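Local coordinates for probable antibiotics synthesis protein (Thermus thermophilus, PDB 1V70) that is of unknown function but belongs to the cupin family, probably binds a metal ion and may take part in antibiotic synthesis, at residues 18-23 and 32-37; 59-64 and 88-93. One frame throughout, in Å; residues are numbered along the deposited sequence. Where two conformers were deposited one is given.

Contact 1. Residues 18-23 and 32-37; sequences AKIPVF and LYALLP. With NA (sodium ion), chain B.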
# COMPACT_ATOMS: atom_id res chain seq x y z
N ALA A 18 -16.52 0.47 -6.10
CA ALA A 18 -16.57 0.90 -4.71
C ALA A 18 -15.21 1.42 -4.26
O ALA A 18 -14.17 0.79 -4.51
CB ALA A 18 -17.01 -0.25 -3.82
N LYS A 19 -15.21 2.58 -3.62
CA LYS A 19 -14.00 3.18 -3.08
C LYS A 19 -14.19 3.08 -1.57
O LYS A 19 -15.10 3.69 -1.00
CB LYS A 19 -13.86 4.63 -3.53
CG LYS A 19 -13.61 4.77 -5.03
CD LYS A 19 -13.40 6.22 -5.45
CE LYS A 19 -12.10 6.79 -4.89
NZ LYS A 19 -12.13 6.93 -3.40
N ILE A 20 -13.33 2.30 -0.93
CA ILE A 20 -13.41 2.05 0.50
C ILE A 20 -12.27 2.71 1.26
O ILE A 20 -11.14 2.23 1.21
CB ILE A 20 -13.38 0.53 0.74
CG1 ILE A 20 -14.50 -0.14 -0.07
CG2 ILE A 20 -13.52 0.23 2.22
CD1 ILE A 20 -14.23 -1.59 -0.43
N PRO A 21 -12.54 3.81 1.97
CA PRO A 21 -11.48 4.48 2.73
C PRO A 21 -11.01 3.64 3.91
O PRO A 21 -11.82 3.11 4.66
CB PRO A 21 -12.16 5.77 3.19
CG PRO A 21 -13.20 6.02 2.14
CD PRO A 21 -13.76 4.64 1.93
N VAL A 22 -9.70 3.50 4.04
CA VAL A 22 -9.13 2.74 5.15
C VAL A 22 -8.59 3.76 6.15
O VAL A 22 -9.03 3.80 7.30
CB VAL A 22 -7.99 1.81 4.67
CG1 VAL A 22 -7.44 1.01 5.84
CG2 VAL A 22 -8.51 0.86 3.59
N PHE A 23 -7.65 4.58 5.70
CA PHE A 23 -7.06 5.65 6.51
C PHE A 23 -6.99 6.89 5.63
O PHE A 23 -6.92 6.80 4.40
CB PHE A 23 -5.63 5.31 6.93
CG PHE A 23 -5.48 4.00 7.65
CD1 PHE A 23 -6.17 3.74 8.83
CD2 PHE A 23 -4.62 3.03 7.14
CE1 PHE A 23 -6.00 2.53 9.50
CE2 PHE A 23 -4.45 1.83 7.80
CZ PHE A 23 -5.13 1.57 8.98
N LEU A 32 -9.21 1.12 -0.61
CA LEU A 32 -9.39 -0.16 -1.28
C LEU A 32 -10.35 0.16 -2.42
O LEU A 32 -11.33 0.89 -2.22
CB LEU A 32 -10.05 -1.20 -0.37
CG LEU A 32 -9.27 -1.81 0.79
CD1 LEU A 32 -10.18 -2.81 1.51
CD2 LEU A 32 -8.02 -2.51 0.27
N TYR A 33 -10.06 -0.35 -3.61
CA TYR A 33 -10.97 -0.16 -4.74
C TYR A 33 -11.48 -1.56 -5.04
O TYR A 33 -10.69 -2.49 -5.21
CB TYR A 33 -10.25 0.35 -5.99
CG TYR A 33 -9.91 1.83 -6.02
CD1 TYR A 33 -9.47 2.42 -7.21
CD2 TYR A 33 -9.98 2.63 -4.88
CE1 TYR A 33 -9.11 3.76 -7.27
CE2 TYR A 33 -9.62 3.99 -4.92
CZ TYR A 33 -9.19 4.54 -6.13
OH TYR A 33 -8.81 5.86 -6.19
N ALA A 34 -12.80 -1.72 -5.08
CA ALA A 34 -13.40 -3.01 -5.36
C ALA A 34 -14.15 -2.89 -6.67
O ALA A 34 -15.12 -2.13 -6.78
CB ALA A 34 -14.36 -3.40 -4.23
N LEU A 35 -13.69 -3.63 -7.67
CA LEU A 35 -14.27 -3.58 -9.01
C LEU A 35 -14.91 -4.88 -9.47
O LEU A 35 -14.26 -5.92 -9.52
CB LEU A 35 -13.21 -3.19 -10.05
CG LEU A 35 -12.46 -1.86 -9.94
CD1 LEU A 35 -11.38 -1.95 -8.88
CD2 LEU A 35 -11.84 -1.54 -11.29
N LEU A 36 -16.20 -4.82 -9.78
CA LEU A 36 -16.89 -5.99 -10.31
C LEU A 36 -16.54 -5.97 -11.80
O LEU A 36 -16.07 -4.95 -12.32
CB LEU A 36 -18.40 -5.85 -10.13
CG LEU A 36 -18.93 -5.90 -8.69
CD1 LEU A 36 -20.43 -5.61 -8.68
CD2 LEU A 36 -18.65 -7.27 -8.09
N PRO A 37 -16.73 -7.09 -12.50
CA PRO A 37 -16.42 -7.13 -13.93
C PRO A 37 -17.10 -5.98 -14.67
O PRO A 37 -18.29 -5.72 -14.48
CB PRO A 37 -16.96 -8.49 -14.36
CG PRO A 37 -16.71 -9.33 -13.16
CD PRO A 37 -17.14 -8.42 -12.02
NA NA B . -10.81 4.36 8.70
O HOH W 1 -8.99 7.32 -3.95
O HOH W 2 -12.15 5.56 6.89
O HOH W 3 -11.98 2.34 7.49
O HOH W 4 -9.44 4.00 10.72
O HOH W 5 -10.63 6.88 9.26
O HOH W 6 -13.01 4.36 10.10
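V22 CG2 meets L32 CG at 3.9 Å, while the carbonyl oxygen of the same valine, V22 O, binds a sodium ion at 2.3 Å, with five waters completing its shell. V22 and F23 both face Y30 here, in a classic beta bulge. Before the bulge, two antiparallel strands are stitched by paired backbone bonds between A18 and A34 and between I20 and L32, with K19 and Y33 the non-hydrogen-bonded pair between them. The straightest of the four bonds runs from I20 N to L32 O (2.8 Å). The K19 and Y33 side chains run side by side, pointing the same way, and a bend at chi3 (67°) brings K19 CE obliquely to the ring, 3.7 Å from both Y33 CE2 and Y33 OH. A water in the ring plane lies 2.7 Å from Y33 OH and also takes a weak bond from K19 NZ; the hydroxyl is further held by Q41 NE2. On the face away from K19, aliphatic groups close up: I20 CB lies 3.9 Å from L32 CB, and I20 CD1 reaches A34 CB. L6 and L9 of helix 6-9 also pack on L32. The hairpin thus has one greasy, buried face, and the polar end of Y33 on the other is satisfied. Two of the sodium's waters also donate to P21 O, one weakly, so the protein holds the ion largely through water.

Contact 2. Residues 59-64 and 88-93; sequences EVVVRV and RNESAS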
# COMPACT_ATOMS: atom_id res chain seq x y z
N GLU A 59 -7.59 -9.41 -11.45
CA GLU A 59 -6.70 -8.68 -12.33
C GLU A 59 -7.44 -7.53 -13.02
O GLU A 59 -8.63 -7.62 -13.32
CB GLU A 59 -6.11 -9.65 -13.37
CG GLU A 59 -7.17 -10.26 -14.31
CD GLU A 59 -6.53 -11.29 -15.22
OE1 GLU A 59 -7.03 -11.50 -16.32
OE2 GLU A 59 -5.57 -11.93 -14.79
N VAL A 60 -6.71 -6.44 -13.20
CA VAL A 60 -7.27 -5.25 -13.81
C VAL A 60 -6.32 -4.71 -14.85
O VAL A 60 -5.13 -5.05 -14.86
CB VAL A 60 -7.51 -4.13 -12.76
CG1 VAL A 60 -8.54 -4.57 -11.73
CG2 VAL A 60 -6.19 -3.78 -12.06
N VAL A 61 -6.84 -3.87 -15.73
CA VAL A 61 -6.03 -3.23 -16.75
C VAL A 61 -5.80 -1.82 -16.23
O VAL A 61 -6.74 -1.05 -16.05
CB VAL A 61 -6.75 -3.16 -18.11
CG1 VAL A 61 -5.89 -2.39 -19.10
CG2 VAL A 61 -7.03 -4.56 -18.63
N VAL A 62 -4.54 -1.49 -15.96
CA VAL A 62 -4.20 -0.16 -15.48
C VAL A 62 -3.65 0.67 -16.64
O VAL A 62 -2.85 0.18 -17.44
CB VAL A 62 -3.14 -0.21 -14.34
CG1 VAL A 62 -1.90 -0.94 -14.81
CG2 VAL A 62 -2.79 1.20 -13.89
N ARG A 63 -4.11 1.91 -16.74
CA ARG A 63 -3.65 2.81 -17.79
C ARG A 63 -2.93 3.98 -17.14
O ARG A 63 -3.46 4.60 -16.21
CB ARG A 63 -4.85 3.32 -18.62
CG ARG A 63 -4.49 4.26 -19.77
CD ARG A 63 -4.50 5.72 -19.34
NE ARG A 63 -4.11 6.63 -20.43
CZ ARG A 63 -4.87 6.93 -21.48
NH1 ARG A 63 -6.09 6.42 -21.62
NH2 ARG A 63 -4.40 7.76 -22.41
N VAL A 64 -1.72 4.25 -17.61
CA VAL A 64 -0.94 5.38 -17.11
C VAL A 64 -0.27 6.00 -18.32
O VAL A 64 0.55 5.35 -18.98
CB VAL A 64 0.14 4.94 -16.10
CG1 VAL A 64 0.95 6.16 -15.66
CG2 VAL A 64 -0.51 4.28 -14.89
N ARG A 88 -9.42 -0.50 -15.14
CA ARG A 88 -10.63 -1.15 -15.64
C ARG A 88 -10.61 -2.64 -15.33
O ARG A 88 -9.60 -3.32 -15.49
CB ARG A 88 -10.71 -0.97 -17.16
CG ARG A 88 -10.49 0.47 -17.63
CD ARG A 88 -10.80 0.64 -19.12
NE ARG A 88 -10.29 -0.49 -19.90
CZ ARG A 88 -9.11 -0.34 -20.54
NH1 ARG A 88 -8.42 0.78 -20.41
NH2 ARG A 88 -8.66 -1.33 -21.33
N ASN A 89 -11.74 -3.21 -14.92
CA ASN A 89 -11.79 -4.64 -14.71
C ASN A 89 -12.40 -5.23 -15.98
O ASN A 89 -13.61 -5.17 -16.18
CB ASN A 89 -12.66 -5.00 -13.51
CG ASN A 89 -12.65 -6.49 -13.22
OD1 ASN A 89 -12.21 -7.28 -14.05
ND2 ASN A 89 -13.14 -6.87 -12.04
N GLU A 90 -11.55 -5.78 -16.84
CA GLU A 90 -12.01 -6.38 -18.09
C GLU A 90 -12.07 -7.90 -17.98
O GLU A 90 -12.23 -8.60 -18.97
CB GLU A 90 -11.05 -6.01 -19.23
CG GLU A 90 -11.03 -4.50 -19.56
CD GLU A 90 -12.38 -4.02 -20.05
OE1 GLU A 90 -13.22 -4.84 -20.39
OE2 GLU A 90 -12.58 -2.81 -20.08
N SER A 91 -11.96 -8.42 -16.76
CA SER A 91 -12.02 -9.86 -16.52
C SER A 91 -13.44 -10.28 -16.21
O SER A 91 -14.36 -9.46 -16.22
CB SER A 91 -11.11 -10.25 -15.35
OG SER A 91 -11.72 -9.91 -14.11
N ALA A 92 -13.62 -11.57 -15.93
CA ALA A 92 -14.94 -12.10 -15.61
C ALA A 92 -15.09 -12.35 -14.11
O ALA A 92 -16.03 -13.03 -13.67
CB ALA A 92 -15.18 -13.40 -16.38
N SER A 93 -14.18 -11.80 -13.32
CA SER A 93 -14.21 -11.96 -11.87
C SER A 93 -13.94 -10.63 -11.16
O SER A 93 -13.40 -9.71 -11.76
CB SER A 93 -13.16 -12.98 -11.43
OG SER A 93 -13.39 -14.24 -12.03
O HOH W 7 -9.06 -6.89 -16.04
O HOH W 8 -10.40 -10.40 -11.68
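N89 OD1 is gripped twice by S91: the serine hydroxyl donates to an in-plane lone pair at 2.7 Å, and the backbone S91 N donates at 3.0 Å, closing an Asx turn. N89 CG stands anti to the backbone N (chi1 -176°); from there the amide lies with ND2 donating to S93 O, nearly in its own plane. S91 OG in turn accepts from S93 N, which makes an ST turn; the same hydroxyl thus links the two turns. Two waters join this loop to E59. One donates to E59 O and accepts from E90 N; the other accepts from E59 N and donates to S91 OG at 2.8 Å. Beside them, E59 CG lies 4.1 Å from S91 CB. The direct backbone link is at V61 and R88, an antiparallel hydrogen-bonded pair whose nearly straight V61 N to R88 O bond is 2.8 Å long. V61 CG1 sits over one face of the R88 guanidinium, 3.7 Å from NH2, while CG2 of the same valine touches E90 CG. E90 OE2 approaches the guanidinium at its edge, in plane, and forms a long salt bridge to R88 NE (3.3 Å) through its anti lone pair. R88 NH1 also forms a salt bridge with E68 of strand 67-71, giving the guanidinium two acids. Here strand pairing gives way to a loop built on an Asx turn and an ST turn, leading between the two sheets of the cupin beta-barrel (jelly roll).

Contact 1 belongs to the five-stranded sheet and contact 2 to the four-stranded one, and their centres are about 14 Å apart. They meet where segment 32-37 leaves its strand and comes against the 88-93 loop. N89 ND2 of contact 2 probably donates to L35 O of contact 1 at 2.9 Å, so the amide that helps shape the loop also ties it to the opposite sheet. P37 adds packing, its CB 3.3 Å from S91 O and its CG 3.5 Å from S93 N. The sodium ion lies at the other end of contact 1, 23.7 Å from N89 ND2, and takes no part in this junction.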